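Long-range contacts in type-iv like pilin ttha1222 (Thermus thermophilus, PDB 5G2F), which is of unknown function but, as a type IV-like pilin, probably contributes to natural competence and DNA uptake: residues A2-G7 / A64-A69; A6-V11 / G81-L86; L29-T34 / I52-A57; Y60-S65 / V74-S79. All blocks are in the same frame, centred on the assembly; numbering follows the deposited sequence.

Interaction 1: A2-G7 / A64-A69; sequences ANLAAG and ASLDGA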
loop_
_atom_site.group_PDB
_atom_site.type_symbol
_atom_site.label_atom_id
_atom_site.label_comp_id
_atom_site.label_asym_id
_atom_site.label_seq_id
_atom_site.Cartn_x
_atom_site.Cartn_y
_atom_site.Cartn_z
ATOM N N ALA A 2 10.676 -25.113 3.312
ATOM C CA ALA A 2 9.393 -25.070 2.581
ATOM C C ALA A 2 9.079 -23.635 2.177
ATOM O O ALA A 2 7.984 -23.139 2.442
ATOM C CB ALA A 2 8.281 -25.629 3.457
ATOM N N ASN A 3 10.050 -22.959 1.566
ATOM C CA ASN A 3 9.903 -21.538 1.217
ATOM C C ASN A 3 8.870 -21.309 0.127
ATOM O O ASN A 3 8.098 -20.362 0.213
ATOM C CB ASN A 3 11.233 -20.943 0.759
ATOM C CG ASN A 3 12.160 -20.620 1.915
ATOM O OD1 ASN A 3 11.725 -20.271 2.995
ATOM N ND2 ASN A 3 13.448 -20.769 1.686
ATOM N N LEU A 4 8.889 -22.148 -0.905
ATOM C CA LEU A 4 7.886 -22.045 -1.936
ATOM C C LEU A 4 6.525 -22.179 -1.287
ATOM O O LEU A 4 5.632 -21.369 -1.540
ATOM C CB LEU A 4 8.077 -23.112 -3.015
ATOM C CG LEU A 4 6.944 -23.137 -4.058
ATOM C CD1 LEU A 4 6.770 -21.800 -4.785
ATOM C CD2 LEU A 4 7.174 -24.271 -5.059
ATOM N N ALA A 5 6.354 -23.171 -0.418
ATOM C CA ALA A 5 5.074 -23.302 0.291
ATOM C C ALA A 5 4.737 -22.072 1.133
ATOM O O ALA A 5 3.576 -21.635 1.142
ATOM C CB ALA A 5 5.026 -24.562 1.134
ATOM N N ALA A 6 5.727 -21.486 1.802
ATOM C CA ALA A 6 5.450 -20.323 2.645
ATOM C C ALA A 6 5.034 -19.138 1.787
ATOM O O ALA A 6 4.128 -18.387 2.148
ATOM C CB ALA A 6 6.656 -19.976 3.519
ATOM N N GLY A 7 5.685 -18.972 0.640
ATOM C CA GLY A 7 5.358 -17.852 -0.264
ATOM C C GLY A 7 3.993 -18.034 -0.874
ATOM O O GLY A 7 3.205 -17.097 -0.942
ATOM N N ALA A 64 4.578 -12.334 -6.661
ATOM C CA ALA A 64 5.524 -12.319 -5.563
ATOM C C ALA A 64 6.832 -12.973 -5.989
ATOM O O ALA A 64 6.813 -14.006 -6.652
ATOM C CB ALA A 64 4.931 -13.022 -4.365
ATOM N N SER A 65 7.951 -12.350 -5.621
ATOM C CA SER A 65 9.262 -12.907 -5.853
ATOM C C SER A 65 9.726 -13.533 -4.596
ATOM O O SER A 65 9.567 -12.930 -3.516
ATOM C CB SER A 65 10.263 -11.840 -6.257
ATOM O OG SER A 65 9.793 -11.151 -7.382
ATOM N N LEU A 66 10.302 -14.731 -4.734
ATOM C CA LEU A 66 10.770 -15.490 -3.605
ATOM C C LEU A 66 12.273 -15.694 -3.710
ATOM O O LEU A 66 12.825 -15.939 -4.791
ATOM C CB LEU A 66 10.107 -16.866 -3.560
ATOM C CG LEU A 66 8.592 -16.918 -3.711
ATOM C CD1 LEU A 66 8.092 -18.350 -3.616
ATOM C CD2 LEU A 66 7.937 -16.036 -2.652
ATOM N N ASP A 67 12.965 -15.604 -2.599
ATOM C CA ASP A 67 14.341 -16.116 -2.662
ATOM C C ASP A 67 14.549 -17.373 -1.824
ATOM O O ASP A 67 13.890 -17.592 -0.811
ATOM C CB ASP A 67 15.409 -15.057 -2.374
ATOM C CG ASP A 67 15.400 -14.597 -0.972
ATOM O OD1 ASP A 67 14.413 -14.878 -0.265
ATOM O OD2 ASP A 67 16.408 -13.975 -0.572
ATOM N N GLY A 68 15.485 -18.196 -2.276
ATOM C CA GLY A 68 15.810 -19.438 -1.598
ATOM C C GLY A 68 14.667 -20.438 -1.665
ATOM O O GLY A 68 14.528 -21.318 -0.806
ATOM N N ALA A 69 13.876 -20.332 -2.722
ATOM C CA ALA A 69 12.704 -21.174 -2.887
ATOM C C ALA A 69 12.818 -22.036 -4.141
ATOM O O ALA A 69 13.580 -21.723 -5.059
ATOM C CB ALA A 69 11.449 -20.311 -2.964
#
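Leu66, the last residue of strand 60-66, points toward helix 3-19 and sets its two methyl groups on different parts of it. CD2 rests 4.0 Å from CA of Gly7. Glycine suits this place because a beta carbon on Gly7 would run into that methyl, and without one the helix backbone itself lies against the leucine. The other branch, CD1, meets Leu4 CD1 at 3.9 Å, the two side chains crossing at a slant; in Leu4, CG stands anti to the backbone N and chi2 (58°) turns CD1 to Leu66. Val74 of strand 73-77 packs on both leucines, so this side of the contact is tight and mainly apolar. Ala69 adds a methyl small enough to sit by the first helical turn, its CB 3.8 Å from Leu4 N.

The turn that follows the strand is looser and more polar. Here Asn3 ND2 donates to Gly68 O at 2.8 Å, nearly straight (170°); the oxygen lies in the plane of the Asn3 amide, while the nitrogen stands above the Gly68 carbonyl plane, 56° out of it. Gly68 itself is exposed and has a positive phi, which glycine adopts readily. Helix 3-19 is probably the continuation of the long pilin helix, whose N-terminal segment this chain lacks; its packing on an antiparallel sheet marks the globular part of a type IV pilin.

Interaction 2: A6-V11 / G81-L86; sequences AGQSYV and GTLTSL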
loop_
_atom_site.group_PDB
_atom_site.type_symbol
_atom_site.label_atom_id
_atom_site.label_comp_id
_atom_site.label_asym_id
_atom_site.label_seq_id
_atom_site.Cartn_x
_atom_site.Cartn_y
_atom_site.Cartn_z
ATOM N N ALA A 6 5.727 -21.486 1.802
ATOM C CA ALA A 6 5.450 -20.323 2.645
ATOM C C ALA A 6 5.034 -19.138 1.787
ATOM O O ALA A 6 4.128 -18.387 2.148
ATOM C CB ALA A 6 6.656 -19.976 3.519
ATOM N N GLY A 7 5.685 -18.972 0.640
ATOM C CA GLY A 7 5.358 -17.852 -0.264
ATOM C C GLY A 7 3.993 -18.034 -0.874
ATOM O O GLY A 7 3.205 -17.097 -0.942
ATOM N N GLN A 8 3.705 -19.263 -1.304
ATOM C CA GLN A 8 2.382 -19.595 -1.805
ATOM C C GLN A 8 1.273 -19.326 -0.808
ATOM O O GLN A 8 0.267 -18.681 -1.136
ATOM C CB GLN A 8 2.331 -21.052 -2.256
ATOM C CG GLN A 8 3.069 -21.328 -3.556
ATOM C CD GLN A 8 3.179 -22.818 -3.877
ATOM O OE1 GLN A 8 3.288 -23.657 -2.974
ATOM N NE2 GLN A 8 3.184 -23.156 -5.169
ATOM N N SER A 9 1.462 -19.787 0.416
ATOM C CA SER A 9 0.517 -19.532 1.491
ATOM C C SER A 9 0.309 -18.026 1.730
ATOM O O SER A 9 -0.824 -17.557 1.921
ATOM C CB SER A 9 1.013 -20.279 2.753
ATOM O OG SER A 9 0.163 -20.054 3.865
ATOM N N TYR A 10 1.381 -17.240 1.690
ATOM C CA TYR A 10 1.257 -15.785 1.857
ATOM C C TYR A 10 0.431 -15.145 0.760
ATOM O O TYR A 10 -0.479 -14.362 1.021
ATOM C CB TYR A 10 2.640 -15.134 1.905
ATOM C CG TYR A 10 2.599 -13.671 2.126
ATOM C CD1 TYR A 10 2.197 -13.155 3.364
ATOM C CD2 TYR A 10 2.912 -12.783 1.118
ATOM C CE1 TYR A 10 2.129 -11.797 3.579
ATOM C CE2 TYR A 10 2.849 -11.417 1.325
ATOM C CZ TYR A 10 2.485 -10.923 2.572
ATOM O OH TYR A 10 2.385 -9.547 2.774
ATOM N N VAL A 11 0.706 -15.540 -0.492
ATOM C CA VAL A 11 -0.038 -15.012 -1.635
ATOM C C VAL A 11 -1.518 -15.331 -1.501
ATOM O O VAL A 11 -2.337 -14.473 -1.765
ATOM C CB VAL A 11 0.560 -15.529 -2.972
ATOM C CG1 VAL A 11 -0.353 -15.208 -4.134
ATOM C CG2 VAL A 11 1.934 -14.889 -3.176
ATOM N N GLY A 81 -8.501 -18.128 -10.537
ATOM C CA GLY A 81 -8.121 -18.747 -9.272
ATOM C C GLY A 81 -6.881 -19.593 -9.319
ATOM O O GLY A 81 -6.689 -20.493 -8.476
ATOM N N THR A 82 -6.003 -19.339 -10.283
ATOM C CA THR A 82 -4.794 -20.163 -10.449
ATOM C C THR A 82 -3.622 -19.538 -9.693
ATOM O O THR A 82 -3.504 -18.294 -9.555
ATOM C CB THR A 82 -4.321 -20.323 -11.907
ATOM O OG1 THR A 82 -4.099 -19.038 -12.526
ATOM C CG2 THR A 82 -5.348 -21.097 -12.709
ATOM N N LEU A 83 -2.770 -20.409 -9.186
ATOM C CA LEU A 83 -1.596 -20.026 -8.432
ATOM C C LEU A 83 -0.452 -20.866 -8.911
ATOM O O LEU A 83 -0.577 -22.092 -9.012
ATOM C CB LEU A 83 -1.818 -20.406 -6.986
ATOM C CG LEU A 83 -0.655 -20.086 -6.054
ATOM C CD1 LEU A 83 -0.512 -18.598 -5.911
ATOM C CD2 LEU A 83 -0.891 -20.757 -4.710
ATOM N N THR A 84 0.649 -20.246 -9.280
ATOM C CA THR A 84 1.819 -21.035 -9.650
ATOM C C THR A 84 2.041 -22.274 -8.733
ATOM O O THR A 84 2.177 -22.151 -7.505
ATOM C CB THR A 84 3.063 -20.144 -9.644
ATOM O OG1 THR A 84 2.736 -18.912 -10.290
ATOM C CG2 THR A 84 4.205 -20.815 -10.349
ATOM N N SER A 85 2.034 -23.456 -9.354
ATOM C CA SER A 85 2.232 -24.720 -8.669
ATOM C C SER A 85 3.176 -25.588 -9.500
ATOM O O SER A 85 3.066 -25.603 -10.725
ATOM C CB SER A 85 0.893 -25.449 -8.509
ATOM O OG SER A 85 -0.056 -24.583 -7.868
ATOM N N LEU A 86 4.081 -26.318 -8.848
ATOM C CA LEU A 86 4.921 -27.311 -9.571
ATOM C C LEU A 86 4.028 -28.429 -10.124
ATOM O O LEU A 86 3.166 -28.922 -9.409
ATOM C CB LEU A 86 5.935 -27.958 -8.629
ATOM C CG LEU A 86 7.055 -27.126 -7.995
ATOM C CD1 LEU A 86 7.815 -27.947 -6.957
ATOM C CD2 LEU A 86 8.001 -26.646 -9.074
#
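The flat amide of Gln8 meets the peptide carbonyl of Thr84 through its nitrogen end, NE2 donating to Thr84 O at 2.7 Å. The nitrogen lies in the carbonyl plane, but the oxygen is tilted 18° from the amide plane of Gln8 and the bond is bent (139°). Beside it, NE2 also touches Ser85 CA at 3.9 Å. Glutamine suits the site because its chain, extended beyond CG, carries an amide well out from the helix backbone. The apolar part of that chain is used too: CB packs on Leu83 CD2 at 4.1 Å. An alanine at Gln8 would probably leave Thr84 O without this donor and the segment after Leu83 less firmly tied to the helix.

The contact joins the helix of the pilin fold to the short, weakly bonded last strand, about 82-83, at one edge of the antiparallel sheet. Leu83 points toward the helix, and its other methyl, CD1, meets Val11 CG1 at 3.8 Å. Val11 also packs on Tyr76 and Val74 of the adjoining strand and on Ile62 and Ala64 of the next. On the sheet side, Thr84 OG1 accepts from Val75 N, and Ser85 OG folds back to donate to Leu83 O at 2.8 Å.

Interaction 3: L29-T34 / I52-A57; sequences LPTHLT and ITYLNA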
loop_
_atom_site.group_PDB
_atom_site.type_symbol
_atom_site.label_atom_id
_atom_site.label_comp_id
_atom_site.label_asym_id
_atom_site.label_seq_id
_atom_site.Cartn_x
_atom_site.Cartn_y
_atom_site.Cartn_z
ATOM N N LEU A 29 -13.375 -3.710 -6.165
ATOM C CA LEU A 29 -12.275 -3.601 -5.177
ATOM C C LEU A 29 -11.682 -2.231 -5.169
ATOM O O LEU A 29 -11.713 -1.558 -6.197
ATOM C CB LEU A 29 -11.093 -4.458 -5.672
ATOM C CG LEU A 29 -11.253 -5.932 -5.914
ATOM C CD1 LEU A 29 -10.501 -6.334 -7.149
ATOM C CD2 LEU A 29 -10.768 -6.706 -4.717
ATOM N N PRO A 30 -11.098 -1.790 -4.038
ATOM C CA PRO A 30 -10.269 -0.572 -4.165
ATOM C C PRO A 30 -9.003 -0.932 -4.920
ATOM O O PRO A 30 -8.312 -1.901 -4.598
ATOM C CB PRO A 30 -9.993 -0.155 -2.725
ATOM C CG PRO A 30 -10.345 -1.344 -1.896
ATOM C CD PRO A 30 -11.165 -2.301 -2.666
ATOM N N THR A 31 -8.705 -0.167 -5.943
ATOM C CA THR A 31 -7.659 -0.524 -6.908
ATOM C C THR A 31 -6.339 0.252 -6.739
ATOM O O THR A 31 -5.484 0.237 -7.611
ATOM C CB THR A 31 -8.244 -0.306 -8.347
ATOM O OG1 THR A 31 -8.639 1.049 -8.458
ATOM C CG2 THR A 31 -9.390 -1.205 -8.596
ATOM N N HIS A 32 -6.137 0.923 -5.606
ATOM C CA HIS A 32 -4.859 1.645 -5.365
ATOM C C HIS A 32 -3.939 0.926 -4.377
ATOM O O HIS A 32 -2.838 1.358 -4.103
ATOM C CB HIS A 32 -5.163 3.067 -4.952
ATOM C CG HIS A 32 -6.040 3.773 -5.938
ATOM N ND1 HIS A 32 -5.578 4.208 -7.165
ATOM C CD2 HIS A 32 -7.362 4.072 -5.909
ATOM C CE1 HIS A 32 -6.570 4.772 -7.833
ATOM N NE2 HIS A 32 -7.660 4.710 -7.090
ATOM N N LEU A 33 -4.381 -0.205 -3.840
ATOM C CA LEU A 33 -3.491 -0.967 -2.937
ATOM C C LEU A 33 -2.647 -1.915 -3.814
ATOM O O LEU A 33 -3.082 -3.039 -4.135
ATOM C CB LEU A 33 -4.343 -1.718 -1.932
ATOM C CG LEU A 33 -3.627 -2.507 -0.829
ATOM C CD1 LEU A 33 -2.632 -1.676 -0.031
ATOM C CD2 LEU A 33 -4.634 -3.134 0.115
ATOM N N THR A 34 -1.475 -1.452 -4.238
ATOM C CA THR A 34 -0.732 -2.152 -5.273
ATOM C C THR A 34 0.499 -2.902 -4.798
ATOM O O THR A 34 1.252 -3.491 -5.604
ATOM C CB THR A 34 -0.296 -1.173 -6.368
ATOM O OG1 THR A 34 0.282 -0.041 -5.721
ATOM C CG2 THR A 34 -1.498 -0.742 -7.214
ATOM N N ILE A 52 0.440 -6.004 -6.572
ATOM C CA ILE A 52 -0.922 -6.339 -6.966
ATOM C C ILE A 52 -1.256 -5.469 -8.151
ATOM O O ILE A 52 -1.087 -4.244 -8.080
ATOM C CB ILE A 52 -1.934 -6.076 -5.833
ATOM C CG1 ILE A 52 -1.523 -6.841 -4.574
ATOM C CG2 ILE A 52 -3.345 -6.438 -6.312
ATOM C CD1 ILE A 52 -2.200 -6.331 -3.284
ATOM N N THR A 53 -1.688 -6.090 -9.230
ATOM C CA THR A 53 -2.102 -5.405 -10.423
ATOM C C THR A 53 -3.609 -5.581 -10.602
ATOM O O THR A 53 -4.111 -6.724 -10.655
ATOM C CB THR A 53 -1.359 -5.982 -11.645
ATOM O OG1 THR A 53 0.054 -5.797 -11.474
ATOM C CG2 THR A 53 -1.787 -5.296 -12.968
ATOM N N TYR A 54 -4.330 -4.470 -10.784
ATOM C CA TYR A 54 -5.765 -4.550 -11.068
ATOM C C TYR A 54 -6.022 -4.415 -12.569
ATOM O O TYR A 54 -5.632 -3.416 -13.181
ATOM C CB TYR A 54 -6.524 -3.482 -10.249
ATOM C CG TYR A 54 -6.264 -3.591 -8.769
ATOM C CD1 TYR A 54 -5.117 -3.005 -8.161
ATOM C CD2 TYR A 54 -7.083 -4.356 -7.975
ATOM C CE1 TYR A 54 -4.857 -3.150 -6.801
ATOM C CE2 TYR A 54 -6.846 -4.498 -6.620
ATOM C CZ TYR A 54 -5.742 -3.899 -6.025
ATOM O OH TYR A 54 -5.496 -4.073 -4.685
ATOM N N LEU A 55 -6.631 -5.452 -13.169
ATOM C CA LEU A 55 -6.895 -5.496 -14.580
ATOM C C LEU A 55 -8.183 -4.791 -14.914
ATOM O O LEU A 55 -8.410 -4.419 -16.060
ATOM C CB LEU A 55 -6.983 -6.954 -15.073
ATOM C CG LEU A 55 -5.700 -7.760 -14.824
ATOM C CD1 LEU A 55 -5.964 -9.220 -15.164
ATOM C CD2 LEU A 55 -4.509 -7.208 -15.568
ATOM N N ASN A 56 -9.026 -4.648 -13.907
ATOM C CA ASN A 56 -10.292 -3.922 -13.998
ATOM C C ASN A 56 -10.769 -3.791 -12.540
ATOM O O ASN A 56 -10.005 -4.101 -11.621
ATOM C CB ASN A 56 -11.253 -4.658 -14.926
ATOM C CG ASN A 56 -11.451 -6.114 -14.532
ATOM O OD1 ASN A 56 -12.009 -6.420 -13.492
ATOM N ND2 ASN A 56 -10.992 -7.038 -15.400
ATOM N N ALA A 57 -12.003 -3.386 -12.303
ATOM C CA ALA A 57 -12.488 -3.223 -10.909
ATOM C C ALA A 57 -12.675 -4.532 -10.165
ATOM O O ALA A 57 -12.803 -4.543 -8.960
ATOM C CB ALA A 57 -13.803 -2.452 -10.926
#
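Tyr54 lies beneath the loop 29-34, and its hydroxyl finds an acceptor there: Tyr54 OH donates to Leu33 O at 2.7 Å, tilted 23° from the carbonyl plane. The oxygen lies near the ring plane, at its edge, so the phenol meets the loop backbone with its polar rim. Two backbone bonds frame this one. Ile52 N donates to Thr34 O at 2.8 Å, almost straight (171°) but from above the carbonyl plane. Further along, Leu29 N donates to Ala57 O at 3.0 Å, nearly along the C=O axis. The backbone of an irregular loop thus has three of its polar atoms satisfied by the strand and the turn after it. Asn56 directs its side chain elsewhere, to Leu58 N and the carboxylate of Asp59.

Thr31 CA sits over the centre of the Tyr54 ring, 3.7 Å from the centroid, in a CH-pi contact, and the Thr31 methyl CG2 lies close by, 3.9 Å from Tyr54 CG. Leu29 CD1 approaches the ring at its edge, 4.0 Å from Tyr54 CD2. A tyrosine suits the place because its broad face accepts the loop backbone while its hydroxyl reaches a carbonyl. The Ile52 methyl CD1 lies 3.5 Å from Leu33 O, the carbonyl that Tyr54 OH also uses, and the side chain packs on Val14 and Leu18 of helix 3-19. On the outer side, Asn13 of the second subunit packs on Pro30 and Leu33. This is the long connection between helix and sheet, the alpha-beta loop of type IV pilins, fastened to strand 47-54, outermost in the sheet of this chain, and to the turn after it.

Interaction 4: Y60-S65 / V74-S79; sequences YVIEAS and VVYKSS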
loop_
_atom_site.group_PDB
_atom_site.type_symbol
_atom_site.label_atom_id
_atom_site.label_comp_id
_atom_site.label_asym_id
_atom_site.label_seq_id
_atom_site.Cartn_x
_atom_site.Cartn_y
_atom_site.Cartn_z
ATOM N N TYR A 60 -7.696 -9.055 -10.238
ATOM C CA TYR A 60 -6.338 -8.680 -9.888
ATOM C C TYR A 60 -5.381 -9.838 -10.118
ATOM O O TYR A 60 -5.791 -11.015 -10.202
ATOM C CB TYR A 60 -6.234 -8.218 -8.403
ATOM C CG TYR A 60 -6.740 -9.191 -7.400
ATOM C CD1 TYR A 60 -5.926 -10.205 -6.893
ATOM C CD2 TYR A 60 -8.054 -9.176 -6.994
ATOM C CE1 TYR A 60 -6.412 -11.128 -5.990
ATOM C CE2 TYR A 60 -8.532 -10.085 -6.065
ATOM C CZ TYR A 60 -7.714 -11.046 -5.562
ATOM O OH TYR A 60 -8.206 -12.022 -4.715
ATOM N N VAL A 61 -4.088 -9.481 -10.141
ATOM C CA VAL A 61 -3.021 -10.420 -10.227
ATOM C C VAL A 61 -2.009 -10.060 -9.161
ATOM O O VAL A 61 -1.591 -8.890 -9.074
ATOM C CB VAL A 61 -2.320 -10.363 -11.604
ATOM C CG1 VAL A 61 -1.263 -11.448 -11.708
ATOM C CG2 VAL A 61 -3.331 -10.566 -12.716
ATOM N N ILE A 62 -1.646 -11.042 -8.353
ATOM C CA ILE A 62 -0.588 -10.856 -7.365
ATOM C C ILE A 62 0.673 -11.515 -7.884
ATOM O O ILE A 62 0.640 -12.693 -8.271
ATOM C CB ILE A 62 -0.957 -11.528 -6.012
ATOM C CG1 ILE A 62 -2.282 -10.966 -5.484
ATOM C CG2 ILE A 62 0.159 -11.359 -5.011
ATOM C CD1 ILE A 62 -2.950 -11.850 -4.447
ATOM N N GLU A 63 1.781 -10.795 -7.846
ATOM C CA GLU A 63 3.087 -11.333 -8.227
ATOM C C GLU A 63 4.022 -11.220 -7.073
ATOM O O GLU A 63 4.173 -10.119 -6.515
ATOM C CB GLU A 63 3.691 -10.516 -9.354
ATOM C CG GLU A 63 2.996 -10.640 -10.686
ATOM C CD GLU A 63 3.546 -9.617 -11.654
ATOM O OE1 GLU A 63 4.585 -9.907 -12.309
ATOM O OE2 GLU A 63 2.981 -8.494 -11.715
ATOM N N ALA A 64 4.578 -12.334 -6.661
ATOM C CA ALA A 64 5.524 -12.319 -5.563
ATOM C C ALA A 64 6.832 -12.973 -5.989
ATOM O O ALA A 64 6.813 -14.006 -6.652
ATOM C CB ALA A 64 4.931 -13.022 -4.365
ATOM N N SER A 65 7.951 -12.350 -5.621
ATOM C CA SER A 65 9.262 -12.907 -5.853
ATOM C C SER A 65 9.726 -13.533 -4.596
ATOM O O SER A 65 9.567 -12.930 -3.516
ATOM C CB SER A 65 10.263 -11.840 -6.257
ATOM O OG SER A 65 9.793 -11.151 -7.382
ATOM N N VAL A 74 5.946 -16.445 -7.886
ATOM C CA VAL A 74 4.625 -17.023 -7.894
ATOM C C VAL A 74 3.604 -15.978 -8.311
ATOM O O VAL A 74 3.731 -14.791 -7.978
ATOM C CB VAL A 74 4.200 -17.679 -6.592
ATOM C CG1 VAL A 74 5.081 -18.897 -6.348
ATOM C CG2 VAL A 74 4.273 -16.714 -5.443
ATOM N N VAL A 75 2.587 -16.436 -9.048
ATOM C CA VAL A 75 1.572 -15.552 -9.581
ATOM C C VAL A 75 0.175 -16.116 -9.283
ATOM O O VAL A 75 -0.105 -17.276 -9.588
ATOM C CB VAL A 75 1.764 -15.410 -11.100
ATOM C CG1 VAL A 75 0.726 -14.488 -11.710
ATOM C CG2 VAL A 75 3.149 -14.921 -11.414
ATOM N N TYR A 76 -0.679 -15.303 -8.652
ATOM C CA TYR A 76 -2.085 -15.621 -8.411
ATOM C C TYR A 76 -2.939 -14.739 -9.279
ATOM O O TYR A 76 -2.744 -13.526 -9.299
ATOM C CB TYR A 76 -2.480 -15.419 -6.946
ATOM C CG TYR A 76 -3.911 -15.731 -6.679
ATOM C CD1 TYR A 76 -4.361 -17.031 -6.525
ATOM C CD2 TYR A 76 -4.850 -14.736 -6.683
ATOM C CE1 TYR A 76 -5.706 -17.316 -6.360
ATOM C CE2 TYR A 76 -6.177 -14.996 -6.436
ATOM C CZ TYR A 76 -6.609 -16.286 -6.273
ATOM O OH TYR A 76 -7.944 -16.522 -6.117
ATOM N N LYS A 77 -3.899 -15.328 -9.983
ATOM C CA LYS A 77 -4.862 -14.581 -10.813
ATOM C C LYS A 77 -6.250 -14.802 -10.241
ATOM O O LYS A 77 -6.757 -15.957 -10.220
ATOM C CB LYS A 77 -4.797 -15.082 -12.293
ATOM C CG LYS A 77 -3.459 -14.711 -12.948
ATOM C CD LYS A 77 -3.270 -15.297 -14.349
ATOM C CE LYS A 77 -1.855 -15.014 -14.805
ATOM N NZ LYS A 77 -1.545 -15.597 -16.141
ATOM N N SER A 78 -6.896 -13.732 -9.808
ATOM C CA SER A 78 -8.228 -13.873 -9.233
ATOM C C SER A 78 -9.273 -14.318 -10.247
ATOM O O SER A 78 -10.246 -14.995 -9.861
ATOM C CB SER A 78 -8.718 -12.581 -8.569
ATOM O OG SER A 78 -8.982 -11.566 -9.545
ATOM N N SER A 79 -9.053 -14.009 -11.529
ATOM C CA SER A 79 -10.060 -14.309 -12.524
ATOM C C SER A 79 -10.257 -15.814 -12.702
ATOM O O SER A 79 -11.396 -16.242 -12.918
ATOM C CB SER A 79 -9.770 -13.691 -13.904
ATOM O OG SER A 79 -8.470 -14.065 -14.388
HETATM O O HOH W 1 -7.256 -11.925 -12.532
#
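Tyr60 and Ser78 close one end of a strand pair held mainly by backbone hydrogen bonds. Ile62 exchanges two with Tyr76, and Ala64 two with Val74, all 2.9 Å between N and O. At the end the pattern changes: Ser78 N still donates to Tyr60 O at 3.0 Å, but Tyr60 N is taken by the side chain, Ser78 OG, at 2.9 Å and nearly straight (170°). Serine suits this place, since its short hydroxyl stands in for a backbone acceptor where the strand gives way to a turn. A water spans the same end, donating to Tyr60 O and accepting from Ser79 N.

Aromatic contacts come next. In Tyr60, chi1 (55°) sets CG between the backbone N and the carbonyl carbon, and chi2 (86°) turns the ring so that Ser78 CB sits over its centre, 3.5 Å from the centroid, a CH-pi contact. Tyr60 CE1 also meets Tyr76 at the edge of that ring, 3.9 Å from CE2, while Tyr60 OH bonds to Glu19. An alanine at Tyr60 would probably leave Glu19 without this partner and open a gap beneath Ser78 and beside Tyr76.

Apolar pairs line both faces. On the side of helix 3-19, Ile62 CD1 meets Tyr76 CD2 at 4.1 Å and Ala64 CB meets Val74 CG2 at 3.9 Å; on the other, Val61 CG1 touches Val75 CG1 at 3.6 Å, and the aliphatic part of Lys77 lies beside Val61. Beta-branched valines suit the extended backbone of this antiparallel beta hairpin, the middle of the pilin sheet.

The four contacts share one framework, helix 3-19 packed along one face of an antiparallel sheet. Interactions 1 and 2 use successive turns of the helix and have centres about 9 Å apart; Ala64 CB touches Val11 CG2 at 3.7 Å between them. Interaction 4 lies centrally in the sheet. It meets interaction 1 where Leu4 CD1 packs on Val74 CG1 (3.7 Å), interaction 2 where Thr82 O probably accepts from Lys77 N (3.0 Å), and interaction 3 where Thr53 O probably accepts from Val61 N (2.8 Å). Interactions 1 and 3 lie on opposite sides of the chain's centre, about 23 Å between centres, and do not touch. Interaction 3 alone meets another subunit of the assembly.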